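Local coordinates for vacuolar protein-sorting-associated protein 25 (Homo sapiens, PDB 3HTU), which serves as a subunit of the ESCRT-II complex, which is required for multivesicular body formation and for sorting endosomal cargo proteins into these bodies, at residues A[12-17]-A[54-59]. Residues are numbered along the deposited sequence; the frame is centred on the assembly and turned at random.
Sequences KLIYQW and RALQAL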
loop_
_atom_site.group_PDB
_atom_site.type_symbol
_atom_site.label_atom_id
_atom_site.label_comp_id
_atom_site.label_asym_id
_atom_site.label_seq_id
_atom_site.Cartn_x
_atom_site.Cartn_y
_atom_site.Cartn_z
ATOM N N LYS A 12 7.100 -3.557 11.201
ATOM C CA LYS A 12 7.797 -2.495 11.934
ATOM C C LYS A 12 8.327 -1.404 10.993
ATOM O O LYS A 12 8.183 -0.228 11.278
ATOM C CB LYS A 12 8.933 -3.093 12.783
ATOM C CG LYS A 12 9.691 -2.102 13.684
ATOM C CD LYS A 12 10.579 -2.839 14.686
ATOM C CE LYS A 12 11.379 -1.885 15.568
ATOM N NZ LYS A 12 10.544 -1.141 16.567
ATOM N N LEU A 13 8.921 -1.804 9.868
ATOM C CA LEU A 13 9.462 -0.853 8.895
ATOM C C LEU A 13 8.405 -0.038 8.159
ATOM O O LEU A 13 8.584 1.170 7.940
ATOM C CB LEU A 13 10.357 -1.561 7.865
ATOM C CG LEU A 13 11.740 -2.068 8.293
ATOM C CD1 LEU A 13 12.355 -2.909 7.173
ATOM C CD2 LEU A 13 12.683 -0.926 8.678
ATOM N N ILE A 14 7.314 -0.690 7.758
ATOM C CA ILE A 14 6.261 0.004 7.036
ATOM C C ILE A 14 5.607 1.036 7.951
ATOM O O ILE A 14 5.339 2.162 7.546
ATOM C CB ILE A 14 5.184 -0.971 6.480
ATOM C CG1 ILE A 14 5.764 -1.844 5.362
ATOM C CG2 ILE A 14 3.963 -0.200 5.946
ATOM C CD1 ILE A 14 5.081 -3.196 5.238
ATOM N N TYR A 15 5.350 0.631 9.187
ATOM C CA TYR A 15 4.586 1.463 10.110
ATOM C C TYR A 15 5.405 2.673 10.537
ATOM O O TYR A 15 4.865 3.754 10.753
ATOM C CB TYR A 15 4.129 0.652 11.320
ATOM C CG TYR A 15 3.212 1.433 12.224
ATOM C CD1 TYR A 15 1.854 1.550 11.936
ATOM C CD2 TYR A 15 3.704 2.083 13.344
ATOM C CE1 TYR A 15 1.018 2.287 12.738
ATOM C CE2 TYR A 15 2.865 2.822 14.166
ATOM C CZ TYR A 15 1.521 2.912 13.860
ATOM O OH TYR A 15 0.671 3.637 14.665
ATOM N N GLN A 16 6.714 2.463 10.657
ATOM C CA GLN A 16 7.684 3.522 10.856
ATOM C C GLN A 16 7.568 4.569 9.738
ATOM O O GLN A 16 7.584 5.761 10.014
ATOM C CB GLN A 16 9.081 2.902 10.861
ATOM C CG GLN A 16 9.979 3.295 12.006
ATOM C CD GLN A 16 11.224 2.409 12.100
ATOM O OE1 GLN A 16 11.587 1.942 13.183
ATOM N NE2 GLN A 16 11.882 2.174 10.967
ATOM N N TRP A 17 7.439 4.122 8.483
ATOM C CA TRP A 17 7.396 5.039 7.337
ATOM C C TRP A 17 6.089 5.836 7.256
ATOM O O TRP A 17 6.093 7.015 6.886
ATOM C CB TRP A 17 7.644 4.305 6.001
ATOM C CG TRP A 17 7.513 5.238 4.850
ATOM C CD1 TRP A 17 8.473 6.084 4.374
ATOM C CD2 TRP A 17 6.328 5.498 4.078
ATOM N NE1 TRP A 17 7.972 6.833 3.339
ATOM C CE2 TRP A 17 6.659 6.495 3.133
ATOM C CE3 TRP A 17 5.026 4.974 4.083
ATOM C CZ2 TRP A 17 5.738 6.981 2.200
ATOM C CZ3 TRP A 17 4.108 5.454 3.150
ATOM C CH2 TRP A 17 4.470 6.450 2.223
ATOM N N ARG A 54 1.279 -10.368 4.946
ATOM C CA ARG A 54 1.654 -10.936 6.238
ATOM C C ARG A 54 2.246 -9.869 7.190
ATOM O O ARG A 54 2.077 -9.955 8.407
ATOM C CB ARG A 54 2.609 -12.127 6.075
ATOM C CG ARG A 54 2.132 -13.235 5.106
ATOM C CD ARG A 54 1.243 -14.308 5.751
ATOM N NE ARG A 54 1.184 -15.508 4.896
ATOM C CZ ARG A 54 0.498 -16.621 5.159
ATOM N NH1 ARG A 54 -0.225 -16.738 6.273
ATOM N NH2 ARG A 54 0.536 -17.633 4.296
ATOM N N ALA A 55 2.948 -8.884 6.628
ATOM C CA ALA A 55 3.448 -7.754 7.400
ATOM C C ALA A 55 2.257 -6.972 7.960
ATOM O O ALA A 55 2.235 -6.627 9.142
ATOM C CB ALA A 55 4.303 -6.842 6.537
ATOM N N LEU A 56 1.284 -6.719 7.094
ATOM C CA LEU A 56 0.094 -5.950 7.439
ATOM C C LEU A 56 -0.808 -6.679 8.433
ATOM O O LEU A 56 -1.461 -6.040 9.262
ATOM C CB LEU A 56 -0.688 -5.623 6.170
ATOM C CG LEU A 56 -0.496 -4.274 5.458
ATOM C CD1 LEU A 56 0.729 -3.490 5.867
ATOM C CD2 LEU A 56 -0.538 -4.425 3.996
ATOM N N GLN A 57 -0.838 -8.012 8.338
ATOM C CA GLN A 57 -1.611 -8.862 9.257
ATOM C C GLN A 57 -1.050 -8.801 10.682
ATOM O O GLN A 57 -1.817 -8.749 11.645
ATOM C CB GLN A 57 -1.703 -10.314 8.734
ATOM C CG GLN A 57 -2.700 -10.500 7.550
ATOM C CD GLN A 57 -2.437 -11.728 6.683
ATOM O OE1 GLN A 57 -1.620 -12.605 7.017
ATOM N NE2 GLN A 57 -3.131 -11.794 5.554
ATOM N N ALA A 58 0.280 -8.799 10.814
ATOM C CA ALA A 58 0.922 -8.618 12.110
ATOM C C ALA A 58 0.596 -7.245 12.699
ATOM O O ALA A 58 0.311 -7.139 13.893
ATOM C CB ALA A 58 2.439 -8.820 12.014
ATOM N N LEU A 59 0.618 -6.212 11.850
ATOM C CA LEU A 59 0.169 -4.863 12.230
ATOM C C LEU A 59 -1.294 -4.860 12.656
ATOM O O LEU A 59 -1.603 -4.365 13.735
ATOM C CB LEU A 59 0.399 -3.847 11.105
ATOM C CG LEU A 59 1.621 -2.907 11.032
ATOM C CD1 LEU A 59 2.748 -3.165 12.020
ATOM C CD2 LEU A 59 2.141 -2.818 9.619
#
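In the C-terminal winged-helix domain of this subunit, helix 7-19 meets helix 49-61 through Ile14 and Tyr15 on one side and Ala55, Leu56 and Leu59 on the other. The two segment axes cross at -73° and stay 9.9 Å apart at closest approach, a spacing bridged by a few apolar side chains; no hydrogen bond joins the segments. Ile14 sends its longer branch across: CG1 stands beside the backbone N and anti to the carbonyl carbon (chi1 -68°), and the terminal CD1 comes to 3.9 Å from CB of Ala55. The same methyl lies more loosely, 4.4 Å from CD1 of Leu56, and so faces two successive residues of the other helix. One turn further on, Leu59 turns its CD1 methyl to the base of Tyr15, 4.1 Å from CB, and also approaches the backbone N of Lys12 at 4.4 Å. CB is the tyrosine atom nearest to Leu59; the ring carries on past it, and its OH is hydrogen-bonded to OXT of Phe79. Phe78 of strand 75-78 packs against Ile14, Tyr15 and Leu56, continuing the apolar layer onto the sheet. Such packing of the first and third helices, backed by a small antiparallel sheet, belongs to the three-helix core of a winged-helix domain.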